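Local coordinates for protein glycerate dehydrogenase (Bacillus sp. 5mfcol3.1, PDB 6P2I) that reduces acyclic imino acids asymmetrically, with NADPH as the cofactor, intercepting the imines that a partner oxidase produces, at residues A48-T53 with Y76-V81; P95-Q100 with E284-E289; Q100-H105 with G151-T156. One frame throughout, in Å; residues are numbered along the deposited sequence.

Interaction 1: residues A48-T53 with Y76-V81; sequences AIVEWT and YDYIDV. With DAR (D-arginine), chain D.
Tyr78 meets Val50 and Thr53 with the CD2-CE2 edge of its ring, and Glu51 O with its hydroxyl. Its CD2 lies 3.4 Å from the carbonyl O of Thr53, and that oxygen sits in the ring plane, so the approach is to an edge. Farther along the same edge, Tyr78 CE2 is 4.2 Å from Val50 CG2. CG of Tyr78 stands between its own backbone N and carbonyl carbon (chi1 55°), and from there the ring lies against Val50 and the residues after the strand. One face is covered from within its own turn by Ile79 CG1, offset toward the rim. The phenol OH comes to 3.6 Å from Glu51 O, but shares a hydrogen bond with Thr73 OG1. Beside the ring, Val50 and Ile79 reach tip to tip, with Val50 CG1 4.1 Å from Ile79 CD1. No hydrogen bond joins the two segments, so van der Waals contact carries the join. Glu51 turns the other way: CG is anti to the backbone N (chi1 177°), and OE1 accepts a nearly straight bond (169°) from NH2 of the bound D-arginine at 2.9 Å. Thr10 also bonds OE1 and Tyr5 bonds OE2, which should fix the carboxylate. The end of strand 47-50, a strand between 2-5 and 68-71 of the parallel sheet, and the loop after it thus meet the type I turn Tyr76 to Ile79, just before helix 81-86.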
loop_
_atom_site.group_PDB
_atom_site.type_symbol
_atom_site.label_atom_id
_atom_site.label_comp_id
_atom_site.label_asym_id
_atom_site.label_seq_id
_atom_site.Cartn_x
_atom_site.Cartn_y
_atom_site.Cartn_z
ATOM N N ALA A 48 26.532 22.260 16.135
ATOM C CA ALA A 48 26.171 20.935 16.619
ATOM C C ALA A 48 25.098 20.347 15.717
ATOM O O ALA A 48 24.269 21.077 15.174
ATOM C CB ALA A 48 25.655 20.966 18.058
ATOM N N ILE A 49 25.127 19.021 15.580
ATOM C CA ILE A 49 24.110 18.251 14.858
ATOM C C ILE A 49 23.540 17.234 15.835
ATOM O O ILE A 49 24.292 16.576 16.560
ATOM C CB ILE A 49 24.692 17.535 13.631
ATOM C CG1 ILE A 49 25.442 18.519 12.730
ATOM C CG2 ILE A 49 23.554 16.812 12.851
ATOM C CD1 ILE A 49 26.496 17.862 11.866
ATOM N N VAL A 50 22.218 17.093 15.857
ATOM C CA VAL A 50 21.580 16.229 16.839
ATOM C C VAL A 50 20.524 15.373 16.149
ATOM O O VAL A 50 19.849 15.829 15.217
ATOM C CB VAL A 50 20.973 17.055 17.994
ATOM C CG1 VAL A 50 19.875 17.994 17.478
ATOM C CG2 VAL A 50 20.451 16.146 19.092
ATOM N N GLU A 51 20.404 14.120 16.590
ATOM C CA GLU A 51 19.403 13.198 16.045
ATOM C C GLU A 51 18.447 12.648 17.090
ATOM O O GLU A 51 17.260 12.436 16.793
ATOM C CB GLU A 51 20.086 12.022 15.330
ATOM C CG GLU A 51 19.069 10.997 14.798
ATOM C CD GLU A 51 19.629 10.012 13.799
ATOM O OE1 GLU A 51 18.896 9.057 13.454
ATOM O OE2 GLU A 51 20.777 10.180 13.350
ATOM N N TRP A 52 18.926 12.414 18.318
ATOM C CA TRP A 52 18.172 11.670 19.318
ATOM C C TRP A 52 17.995 12.396 20.636
ATOM O O TRP A 52 17.082 12.049 21.392
ATOM C CB TRP A 52 18.869 10.339 19.643
ATOM C CG TRP A 52 19.142 9.471 18.465
ATOM C CD1 TRP A 52 20.307 9.386 17.748
ATOM C CD2 TRP A 52 18.228 8.555 17.861
ATOM N NE1 TRP A 52 20.168 8.457 16.741
ATOM C CE2 TRP A 52 18.897 7.940 16.787
ATOM C CE3 TRP A 52 16.898 8.198 18.126
ATOM C CZ2 TRP A 52 18.283 6.983 15.970
ATOM C CZ3 TRP A 52 16.290 7.246 17.322
ATOM C CH2 TRP A 52 16.986 6.645 16.259
ATOM N N THR A 53 18.851 13.353 20.958
ATOM C CA THR A 53 19.000 13.799 22.331
ATOM C C THR A 53 18.112 14.997 22.610
ATOM O O THR A 53 18.181 16.007 21.904
ATOM C CB THR A 53 20.465 14.137 22.603
ATOM O OG1 THR A 53 21.243 12.965 22.357
ATOM C CG2 THR A 53 20.672 14.612 24.037
ATOM N N TYR A 76 11.495 18.902 15.421
ATOM C CA TYR A 76 12.372 19.531 16.400
ATOM C C TYR A 76 11.662 19.640 17.742
ATOM O O TYR A 76 11.986 20.510 18.558
ATOM C CB TYR A 76 12.863 20.893 15.904
ATOM C CG TYR A 76 11.766 21.776 15.373
ATOM C CD1 TYR A 76 11.022 22.565 16.232
ATOM C CD2 TYR A 76 11.459 21.807 14.014
ATOM C CE1 TYR A 76 10.008 23.369 15.762
ATOM C CE2 TYR A 76 10.448 22.618 13.535
ATOM C CZ TYR A 76 9.730 23.394 14.415
ATOM O OH TYR A 76 8.721 24.210 13.960
ATOM N N ASP A 77 10.708 18.742 17.991
ATOM C CA ASP A 77 9.887 18.806 19.191
ATOM C C ASP A 77 10.647 18.382 20.435
ATOM O O ASP A 77 10.156 18.604 21.545
ATOM C CB ASP A 77 8.633 17.935 19.024
ATOM C CG ASP A 77 8.953 16.486 18.693
ATOM O OD1 ASP A 77 10.141 16.135 18.564
ATOM O OD2 ASP A 77 8.006 15.686 18.553
ATOM N N TYR A 78 11.824 17.782 20.275
ATOM C CA TYR A 78 12.655 17.365 21.394
ATOM C C TYR A 78 13.697 18.422 21.750
ATOM O O TYR A 78 14.527 18.199 22.641
ATOM C CB TYR A 78 13.310 16.017 21.069
ATOM C CG TYR A 78 14.112 15.991 19.780
ATOM C CD1 TYR A 78 13.494 15.843 18.538
ATOM C CD2 TYR A 78 15.492 16.115 19.809
ATOM C CE1 TYR A 78 14.234 15.824 17.370
ATOM C CE2 TYR A 78 16.241 16.085 18.665
ATOM C CZ TYR A 78 15.609 15.953 17.439
ATOM O OH TYR A 78 16.359 15.927 16.292
ATOM N N ILE A 79 13.641 19.575 21.087
ATOM C CA ILE A 79 14.569 20.686 21.267
ATOM C C ILE A 79 13.780 21.896 21.748
ATOM O O ILE A 79 12.770 22.256 21.137
ATOM C CB ILE A 79 15.285 21.013 19.943
ATOM C CG1 ILE A 79 15.968 19.768 19.382
ATOM C CG2 ILE A 79 16.287 22.087 20.140
ATOM C CD1 ILE A 79 17.084 19.286 20.249
ATOM N N ASP A 80 14.246 22.542 22.818
ATOM C CA ASP A 80 13.594 23.767 23.294
ATOM C C ASP A 80 14.074 24.931 22.432
ATOM O O ASP A 80 15.022 25.640 22.772
ATOM C CB ASP A 80 13.884 24.014 24.768
ATOM C CG ASP A 80 12.961 25.071 25.379
ATOM O OD1 ASP A 80 12.559 24.913 26.553
ATOM O OD2 ASP A 80 12.631 26.063 24.686
ATOM N N VAL A 81 13.389 25.144 21.304
ATOM C CA VAL A 81 13.840 26.140 20.336
ATOM C C VAL A 81 13.712 27.549 20.900
ATOM O O VAL A 81 14.566 28.410 20.652
ATOM C CB VAL A 81 13.069 25.989 19.011
ATOM C CG1 VAL A 81 13.497 24.722 18.304
ATOM C CG2 VAL A 81 11.564 25.980 19.260
HETATM N N DAR D . 11.000 11.984 13.309
HETATM C CA DAR D . 11.214 12.034 11.862
HETATM C CB DAR D . 12.152 10.913 11.390
HETATM C CG DAR D . 13.562 11.004 11.980
HETATM C CD DAR D . 14.561 10.161 11.193
HETATM N NE DAR D . 15.959 10.280 11.607
HETATM C CZ DAR D . 16.892 10.715 10.754
HETATM N NH1 DAR D . 16.548 11.469 9.705
HETATM N NH2 DAR D . 18.178 10.409 10.935
HETATM C C DAR D . 11.689 13.413 11.441
HETATM O O DAR D . 12.432 13.591 10.456
HETATM O OXT DAR D . 11.299 14.371 12.107
#

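Interaction 2: residues P95-Q100 with E284-E289; sequences PQYSKQ and EKNMYE. With DAR (D-arginine), chain D; NAP (NADP nicotinamide-adenine-dinucleotide phosphate), chain C; EDO (1,2-ethanediol), chain I.
Tyr97 and Asn286, both part of the D-arginine pocket, stack where the turn leading into helix 99-114 meets helix 280-298. The side chains run alongside each other in the same direction, ring and amide planes stacked 9° apart, with Asn286 CG 3.7 Å above the centre of one face of the Tyr97 ring. Ser98 CB covers the opposite face, nearer the rim. From this position Asn286 OD1 accepts a straight bond (171°) from D-arginine NH1 at 2.8 Å, while its ND2 donates to Ile72 O, which should hold the amide against rotation. One helical turn on, the extended side chain of Glu289 delivers its carboxylate to the type I turn Gln96 to Lys99. Gln96 N donates to the syn lone pair of Glu289 OE2 at 2.8 Å, and weak bonds run from Gln96 N and from Tyr97 N to Glu289 OE1, the latter at 3.2 Å. A water also links the segments, donating to Gln96 O and accepting from Lys285 NZ. Two backbone N-H groups converging on one carboxylate would probably stabilise its negative charge and, by tying down the turn, are likely to help position the stacked tyrosine beside the ligand.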
loop_
_atom_site.group_PDB
_atom_site.type_symbol
_atom_site.label_atom_id
_atom_site.label_comp_id
_atom_site.label_asym_id
_atom_site.label_seq_id
_atom_site.Cartn_x
_atom_site.Cartn_y
_atom_site.Cartn_z
ATOM N N PRO A 95 14.417 19.890 6.264
ATOM C CA PRO A 95 12.960 20.053 6.179
ATOM C C PRO A 95 12.233 19.178 5.179
ATOM O O PRO A 95 11.013 19.052 5.306
ATOM C CB PRO A 95 12.811 21.518 5.768
ATOM C CG PRO A 95 14.036 21.802 4.966
ATOM C CD PRO A 95 15.140 21.000 5.611
ATOM N N GLN A 96 12.905 18.641 4.162
ATOM C CA GLN A 96 12.158 17.975 3.089
ATOM C C GLN A 96 12.660 16.587 2.721
ATOM O O GLN A 96 12.039 15.933 1.875
ATOM C CB GLN A 96 12.153 18.851 1.825
ATOM C CG GLN A 96 11.661 20.266 2.048
ATOM C CD GLN A 96 11.275 20.970 0.759
ATOM O OE1 GLN A 96 10.995 20.329 -0.260
ATOM N NE2 GLN A 96 11.241 22.297 0.801
ATOM N N TYR A 97 13.744 16.108 3.339
ATOM C CA TYR A 97 14.397 14.889 2.875
ATOM C C TYR A 97 13.446 13.700 2.801
ATOM O O TYR A 97 13.603 12.847 1.924
ATOM C CB TYR A 97 15.589 14.542 3.794
ATOM C CG TYR A 97 15.185 14.126 5.196
ATOM C CD1 TYR A 97 14.893 15.079 6.178
ATOM C CD2 TYR A 97 15.111 12.785 5.548
ATOM C CE1 TYR A 97 14.505 14.689 7.457
ATOM C CE2 TYR A 97 14.718 12.396 6.819
ATOM C CZ TYR A 97 14.417 13.348 7.763
ATOM O OH TYR A 97 14.035 12.947 9.026
ATOM N N SER A 98 12.476 13.604 3.710
ATOM C CA SER A 98 11.700 12.372 3.809
ATOM C C SER A 98 10.301 12.467 3.213
ATOM O O SER A 98 9.563 11.484 3.281
ATOM C CB SER A 98 11.572 11.926 5.273
ATOM O OG SER A 98 10.604 12.713 5.948
ATOM N N LYS A 99 9.912 13.607 2.646
ATOM C CA LYS A 99 8.485 13.808 2.380
ATOM C C LYS A 99 7.932 12.781 1.395
ATOM O O LYS A 99 6.787 12.334 1.551
ATOM C CB LYS A 99 8.200 15.238 1.914
ATOM C CG LYS A 99 8.735 15.685 0.560
ATOM C CD LYS A 99 8.383 17.173 0.350
ATOM C CE LYS A 99 8.886 17.686 -1.005
ATOM N NZ LYS A 99 8.348 19.042 -1.348
ATOM N N GLN A 100 8.721 12.371 0.396
ATOM C CA GLN A 100 8.219 11.349 -0.530
ATOM C C GLN A 100 8.152 9.984 0.146
ATOM O O GLN A 100 7.176 9.240 -0.036
ATOM C CB GLN A 100 9.090 11.283 -1.787
ATOM C CG GLN A 100 8.582 10.278 -2.827
ATOM C CD GLN A 100 7.308 10.748 -3.498
ATOM O OE1 GLN A 100 7.070 11.954 -3.637
ATOM N NE2 GLN A 100 6.477 9.796 -3.931
ATOM N N GLU A 284 19.742 9.924 1.570
ATOM C CA GLU A 284 20.710 10.709 0.809
ATOM C C GLU A 284 20.339 12.188 0.826
ATOM O O GLU A 284 21.196 13.051 1.061
ATOM C CB GLU A 284 20.823 10.189 -0.626
ATOM C CG GLU A 284 22.225 10.328 -1.213
ATOM C CD GLU A 284 23.271 9.468 -0.498
ATOM O OE1 GLU A 284 22.892 8.531 0.240
ATOM O OE2 GLU A 284 24.482 9.721 -0.686
ATOM N N LYS A 285 19.065 12.502 0.580
ATOM C CA LYS A 285 18.619 13.888 0.659
ATOM C C LYS A 285 18.887 14.471 2.036
ATOM O O LYS A 285 19.199 15.659 2.161
ATOM C CB LYS A 285 17.129 13.987 0.335
ATOM C CG LYS A 285 16.825 13.959 -1.144
ATOM C CD LYS A 285 15.310 13.815 -1.362
ATOM C CE LYS A 285 14.878 14.266 -2.737
ATOM N NZ LYS A 285 13.388 14.215 -2.836
ATOM N N ASN A 286 18.752 13.647 3.082
ATOM C CA ASN A 286 19.025 14.097 4.443
ATOM C C ASN A 286 20.449 14.622 4.545
ATOM O O ASN A 286 20.699 15.658 5.178
ATOM C CB ASN A 286 18.784 12.923 5.402
ATOM C CG ASN A 286 18.553 13.337 6.864
ATOM O OD1 ASN A 286 18.319 12.468 7.714
ATOM N ND2 ASN A 286 18.631 14.635 7.167
ATOM N N MET A 287 21.390 13.929 3.897
ATOM C CA MET A 287 22.783 14.369 3.890
ATOM C C MET A 287 22.946 15.659 3.103
ATOM O O MET A 287 23.699 16.552 3.518
ATOM C CB MET A 287 23.674 13.272 3.307
ATOM C CG MET A 287 23.636 11.951 4.068
ATOM S SD MET A 287 24.208 12.095 5.778
ATOM C CE MET A 287 22.672 12.240 6.690
ATOM N N TYR A 288 22.263 15.773 1.958
ATOM C CA TYR A 288 22.356 17.005 1.180
ATOM C C TYR A 288 21.844 18.195 1.980
ATOM O O TYR A 288 22.412 19.293 1.901
ATOM C CB TYR A 288 21.563 16.901 -0.125
ATOM C CG TYR A 288 21.907 15.767 -1.072
ATOM C CD1 TYR A 288 23.163 15.196 -1.104
ATOM C CD2 TYR A 288 20.952 15.293 -1.974
ATOM C CE1 TYR A 288 23.469 14.162 -1.995
ATOM C CE2 TYR A 288 21.237 14.268 -2.858
ATOM C CZ TYR A 288 22.495 13.701 -2.869
ATOM O OH TYR A 288 22.768 12.678 -3.760
ATOM N N GLU A 289 20.760 18.001 2.742
ATOM C CA GLU A 289 20.204 19.090 3.548
ATOM C C GLU A 289 21.133 19.458 4.694
ATOM O O GLU A 289 21.341 20.643 4.972
ATOM C CB GLU A 289 18.826 18.709 4.090
ATOM C CG GLU A 289 17.739 18.775 3.006
ATOM C CD GLU A 289 16.331 18.478 3.512
ATOM O OE1 GLU A 289 16.180 17.748 4.508
ATOM O OE2 GLU A 289 15.370 18.964 2.878
HETATM N N DAR D . 11.000 11.984 13.309
HETATM C CA DAR D . 11.214 12.034 11.862
HETATM C CB DAR D . 12.152 10.913 11.390
HETATM C CG DAR D . 13.562 11.004 11.980
HETATM C CD DAR D . 14.561 10.161 11.193
HETATM N NE DAR D . 15.959 10.280 11.607
HETATM C CZ DAR D . 16.892 10.715 10.754
HETATM N NH1 DAR D . 16.548 11.469 9.705
HETATM N NH2 DAR D . 18.178 10.409 10.935
HETATM C C DAR D . 11.689 13.413 11.441
HETATM O O DAR D . 12.432 13.591 10.456
HETATM O OXT DAR D . 11.299 14.371 12.107
HETATM P PA NAP C . 5.451 21.271 7.667
HETATM O O1A NAP C . 5.936 22.247 8.718
HETATM O O2A NAP C . 5.836 21.477 6.231
HETATM O O5B NAP C . 3.855 21.240 7.737
HETATM C C5B NAP C . 3.169 21.250 8.985
HETATM C C4B NAP C . 1.687 21.438 8.684
HETATM O O4B NAP C . 0.982 21.352 9.924
HETATM C C3B NAP C . 1.381 22.821 8.102
HETATM O O3B NAP C . 0.219 22.728 7.254
HETATM C C2B NAP C . 1.010 23.637 9.317
HETATM O O2B NAP C . 0.164 24.735 9.011
HETATM C C1B NAP C . 0.255 22.574 10.094
HETATM N N9A NAP C . 0.114 22.949 11.509
HETATM C C8A NAP C . 1.093 23.339 12.350
HETATM N N7A NAP C . 0.577 23.626 13.570
HETATM C C5A NAP C . -0.753 23.432 13.492
HETATM C C6A NAP C . -1.899 23.549 14.415
HETATM N N6A NAP C . -1.714 23.950 15.695
HETATM N N1A NAP C . -3.120 23.239 13.933
HETATM C C2A NAP C . -3.320 22.836 12.659
HETATM N N3A NAP C . -2.331 22.703 11.755
HETATM C C4A NAP C . -1.051 22.988 12.128
HETATM O O3 NAP C . 5.855 19.813 8.231
HETATM P PN NAP C . 6.126 18.474 7.383
HETATM O O1N NAP C . 7.466 18.556 6.697
HETATM O O2N NAP C . 4.913 18.151 6.540
HETATM O O5D NAP C . 6.269 17.413 8.581
HETATM C C5D NAP C . 5.177 17.191 9.480
HETATM C C4D NAP C . 5.585 16.229 10.587
HETATM O O4D NAP C . 5.856 14.950 10.020
HETATM C C3D NAP C . 6.888 16.585 11.288
HETATM O O3D NAP C . 6.714 17.579 12.308
HETATM C C2D NAP C . 7.334 15.238 11.838
HETATM O O2D NAP C . 6.900 15.110 13.197
HETATM C C1D NAP C . 6.640 14.206 10.943
HETATM N N1N NAP C . 7.632 13.386 10.237
HETATM C C2N NAP C . 7.595 12.048 10.368
HETATM C C3N NAP C . 8.530 11.237 9.730
HETATM C C7N NAP C . 8.489 9.740 9.913
HETATM O O7N NAP C . 9.472 9.076 9.619
HETATM N N7N NAP C . 7.408 9.156 10.450
HETATM C C4N NAP C . 9.516 11.836 8.942
HETATM C C5N NAP C . 9.542 13.228 8.826
HETATM C C6N NAP C . 8.575 13.979 9.485
HETATM P P2B NAP C . 0.717 26.180 8.550
HETATM O O1X NAP C . 1.713 26.598 9.618
HETATM O O2X NAP C . 1.380 25.947 7.219
HETATM O O3X NAP C . -0.534 27.011 8.448
HETATM C C1 EDO I . 4.070 12.516 -5.227
HETATM O O1 EDO I . 5.384 13.104 -5.282
HETATM C C2 EDO I . 3.894 11.536 -6.381
HETATM O O2 EDO I . 4.658 10.344 -6.143
HETATM O O HOH W 1 12.518 15.983 -0.903
#

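Interaction 3: residues Q100-H105 with G151-T156; sequences QAVAEH and GQIGQT. With NAP (NADP nicotinamide-adenine-dinucleotide phosphate), chain C; EDO (1,2-ethanediol), chain I.
Ile153 of helix 152-163 packs against both Val102 of helix 99-114 and the NADP cofactor, and its atoms divide between the two. Ile153 CB starts against the cofactor, 3.4 Å from O2N of the nicotinamide-side phosphate, and CG1 stays beside that same oxygen. The CG2 branch, anti to the backbone N, turns instead to the protein, Ile153 CG2 lying 3.7 Å from Val102 CG1; the two side chains cross at about a right angle. At the tip, the anti chi2 (177°) carries Ile153 CD1 out to 3.6 Å from C6N of the nicotinamide ring, the same ring that Val102 CG2 touches at C4N and C3N. Elsewhere in the interface Ala103 CB packs on Thr156 CG2 at 3.5 Å, where the helix axes approach to 8.7 Å, crossing at -51°. Thr156 CG2 also lies 3.6 Å from Gln100 OE1. Gln100 bends at chi2, and its NE2 donates to the anti lone pair of Glu104 OE2 at 2.9 Å in a nearly straight bond (174°); a 1,2-ethanediol, probably from the crystallisation liquor, bonds both ends of the amide. An alanine in place of Gln100 removes the amide, and would probably leave the Glu104 carboxylate held less firmly, on its bonds to Ile140 N and Arg141 N of the second subunit, and a gap beside Thr156 CG2. At the N-cap of helix 152-163, Gly151 belongs to a GxGxxG pattern, as in Rossmann dinucleotide folds. The backbone N of Ile153 donates to cofactor O2N at 2.8 Å. A second amide, Gln152 N, donates to cofactor O2A, so the pyrophosphate meets the helix N terminus, whose dipole would probably help offset its charge while Ile153 CD1 and Val102 CG2 pack against the nicotinamide ring.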
loop_
_atom_site.group_PDB
_atom_site.type_symbol
_atom_site.label_atom_id
_atom_site.label_comp_id
_atom_site.label_asym_id
_atom_site.label_seq_id
_atom_site.Cartn_x
_atom_site.Cartn_y
_atom_site.Cartn_z
ATOM N N GLN A 100 8.721 12.371 0.396
ATOM C CA GLN A 100 8.219 11.349 -0.530
ATOM C C GLN A 100 8.152 9.984 0.146
ATOM O O GLN A 100 7.176 9.240 -0.036
ATOM C CB GLN A 100 9.090 11.283 -1.787
ATOM C CG GLN A 100 8.582 10.278 -2.827
ATOM C CD GLN A 100 7.308 10.748 -3.498
ATOM O OE1 GLN A 100 7.070 11.954 -3.637
ATOM N NE2 GLN A 100 6.477 9.796 -3.931
ATOM N N ALA A 101 9.186 9.635 0.916
ATOM C CA ALA A 101 9.185 8.374 1.656
ATOM C C ALA A 101 7.991 8.289 2.602
ATOM O O ALA A 101 7.297 7.266 2.654
ATOM C CB ALA A 101 10.497 8.222 2.434
ATOM N N VAL A 102 7.718 9.365 3.346
ATOM C CA VAL A 102 6.634 9.306 4.323
ATOM C C VAL A 102 5.287 9.276 3.614
ATOM O O VAL A 102 4.382 8.531 4.009
ATOM C CB VAL A 102 6.723 10.478 5.318
ATOM C CG1 VAL A 102 5.536 10.455 6.286
ATOM C CG2 VAL A 102 8.038 10.386 6.098
ATOM N N ALA A 103 5.129 10.088 2.566
ATOM C CA ALA A 103 3.875 10.073 1.821
ATOM C C ALA A 103 3.589 8.687 1.250
ATOM O O ALA A 103 2.452 8.203 1.321
ATOM C CB ALA A 103 3.913 11.119 0.707
ATOM N N GLU A 104 4.605 8.024 0.696
ATOM C CA GLU A 104 4.375 6.662 0.216
ATOM C C GLU A 104 4.037 5.723 1.364
ATOM O O GLU A 104 3.213 4.814 1.204
ATOM C CB GLU A 104 5.590 6.156 -0.563
ATOM C CG GLU A 104 5.739 6.850 -1.898
ATOM C CD GLU A 104 6.839 6.288 -2.783
ATOM O OE1 GLU A 104 7.288 5.144 -2.551
ATOM O OE2 GLU A 104 7.251 7.012 -3.720
ATOM N N HIS A 105 4.637 5.945 2.540
ATOM C CA HIS A 105 4.323 5.100 3.684
ATOM C C HIS A 105 2.882 5.251 4.124
ATOM O O HIS A 105 2.289 4.290 4.632
ATOM C CB HIS A 105 5.253 5.437 4.853
ATOM C CG HIS A 105 5.382 4.342 5.852
ATOM N ND1 HIS A 105 6.175 3.233 5.640
ATOM C CD2 HIS A 105 4.853 4.196 7.091
ATOM C CE1 HIS A 105 6.134 2.458 6.710
ATOM N NE2 HIS A 105 5.333 3.014 7.601
ATOM N N GLY A 151 1.430 20.703 4.916
ATOM C CA GLY A 151 2.719 21.278 4.590
ATOM C C GLY A 151 3.472 20.404 3.609
ATOM O O GLY A 151 2.893 19.884 2.649
ATOM N N GLN A 152 4.773 20.222 3.866
ATOM C CA GLN A 152 5.621 19.456 2.954
ATOM C C GLN A 152 5.070 18.051 2.738
ATOM O O GLN A 152 4.894 17.609 1.594
ATOM C CB GLN A 152 7.050 19.380 3.487
ATOM C CG GLN A 152 7.762 20.725 3.588
ATOM C CD GLN A 152 7.933 21.416 2.238
ATOM O OE1 GLN A 152 8.011 20.767 1.189
ATOM N NE2 GLN A 152 8.006 22.738 2.264
ATOM N N ILE A 153 4.789 17.329 3.823
ATOM C CA ILE A 153 4.364 15.941 3.672
ATOM C C ILE A 153 2.886 15.861 3.315
ATOM O O ILE A 153 2.499 15.108 2.409
ATOM C CB ILE A 153 4.706 15.124 4.938
ATOM C CG1 ILE A 153 6.200 15.222 5.213
ATOM C CG2 ILE A 153 4.326 13.643 4.729
ATOM C CD1 ILE A 153 6.690 14.502 6.497
ATOM N N GLY A 154 2.039 16.647 3.990
ATOM C CA GLY A 154 0.618 16.631 3.668
ATOM C C GLY A 154 0.354 16.922 2.202
ATOM O O GLY A 154 -0.478 16.264 1.569
ATOM N N GLN A 155 1.079 17.885 1.632
ATOM C CA GLN A 155 0.873 18.199 0.216
ATOM C C GLN A 155 1.362 17.080 -0.691
ATOM O O GLN A 155 0.808 16.879 -1.779
ATOM C CB GLN A 155 1.572 19.507 -0.141
ATOM C CG GLN A 155 0.826 20.721 0.365
ATOM C CD GLN A 155 1.557 22.007 0.059
ATOM O OE1 GLN A 155 2.001 22.220 -1.065
ATOM N NE2 GLN A 155 1.686 22.875 1.057
ATOM N N THR A 156 2.404 16.357 -0.283
ATOM C CA THR A 156 2.850 15.218 -1.078
ATOM C C THR A 156 1.811 14.109 -1.051
ATOM O O THR A 156 1.513 13.503 -2.091
ATOM C CB THR A 156 4.214 14.713 -0.585
ATOM O OG1 THR A 156 5.141 15.807 -0.533
ATOM C CG2 THR A 156 4.771 13.671 -1.544
HETATM P PA NAP C . 5.451 21.271 7.667
HETATM O O1A NAP C . 5.936 22.247 8.718
HETATM O O2A NAP C . 5.836 21.477 6.231
HETATM O O5B NAP C . 3.855 21.240 7.737
HETATM C C5B NAP C . 3.169 21.250 8.985
HETATM C C4B NAP C . 1.687 21.438 8.684
HETATM O O4B NAP C . 0.982 21.352 9.924
HETATM C C3B NAP C . 1.381 22.821 8.102
HETATM O O3B NAP C . 0.219 22.728 7.254
HETATM C C2B NAP C . 1.010 23.637 9.317
HETATM O O2B NAP C . 0.164 24.735 9.011
HETATM C C1B NAP C . 0.255 22.574 10.094
HETATM N N9A NAP C . 0.114 22.949 11.509
HETATM C C8A NAP C . 1.093 23.339 12.350
HETATM N N7A NAP C . 0.577 23.626 13.570
HETATM C C5A NAP C . -0.753 23.432 13.492
HETATM C C6A NAP C . -1.899 23.549 14.415
HETATM N N6A NAP C . -1.714 23.950 15.695
HETATM N N1A NAP C . -3.120 23.239 13.933
HETATM C C2A NAP C . -3.320 22.836 12.659
HETATM N N3A NAP C . -2.331 22.703 11.755
HETATM C C4A NAP C . -1.051 22.988 12.128
HETATM O O3 NAP C . 5.855 19.813 8.231
HETATM P PN NAP C . 6.126 18.474 7.383
HETATM O O1N NAP C . 7.466 18.556 6.697
HETATM O O2N NAP C . 4.913 18.151 6.540
HETATM O O5D NAP C . 6.269 17.413 8.581
HETATM C C5D NAP C . 5.177 17.191 9.480
HETATM C C4D NAP C . 5.585 16.229 10.587
HETATM O O4D NAP C . 5.856 14.950 10.020
HETATM C C3D NAP C . 6.888 16.585 11.288
HETATM O O3D NAP C . 6.714 17.579 12.308
HETATM C C2D NAP C . 7.334 15.238 11.838
HETATM O O2D NAP C . 6.900 15.110 13.197
HETATM C C1D NAP C . 6.640 14.206 10.943
HETATM N N1N NAP C . 7.632 13.386 10.237
HETATM C C2N NAP C . 7.595 12.048 10.368
HETATM C C3N NAP C . 8.530 11.237 9.730
HETATM C C7N NAP C . 8.489 9.740 9.913
HETATM O O7N NAP C . 9.472 9.076 9.619
HETATM N N7N NAP C . 7.408 9.156 10.450
HETATM C C4N NAP C . 9.516 11.836 8.942
HETATM C C5N NAP C . 9.542 13.228 8.826
HETATM C C6N NAP C . 8.575 13.979 9.485
HETATM P P2B NAP C . 0.717 26.180 8.550
HETATM O O1X NAP C . 1.713 26.598 9.618
HETATM O O2X NAP C . 1.380 25.947 7.219
HETATM O O3X NAP C . -0.534 27.011 8.448
HETATM C C1 EDO I . 4.070 12.516 -5.227
HETATM O O1 EDO I . 5.384 13.104 -5.282
HETATM C C2 EDO I . 3.894 11.536 -6.381
HETATM O O2 EDO I . 4.658 10.344 -6.143
#

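Following the chain, interaction 1 closes first, a short loop of 22 residues within the five-stranded parallel sheet region, and is finished before the next begins. Interaction 2 then opens at 95-100 and is completed only by 284-289, spanning 183 residues, so the helix 280-298 comes back from the far end of the chain to the start of helix 99-114. Interaction 3, between 100-105 and 151-156, nests within that span, beginning at the shared Gln100, and binds helix 99-114 to the seven-stranded, cofactor-binding sheet region. Interactions 2 and 3 also touch through Lys99 NZ and Gln152 OE1, a probable hydrogen bond. D-arginine connects interactions 1 and 2, and NADP connects interactions 2 and 3.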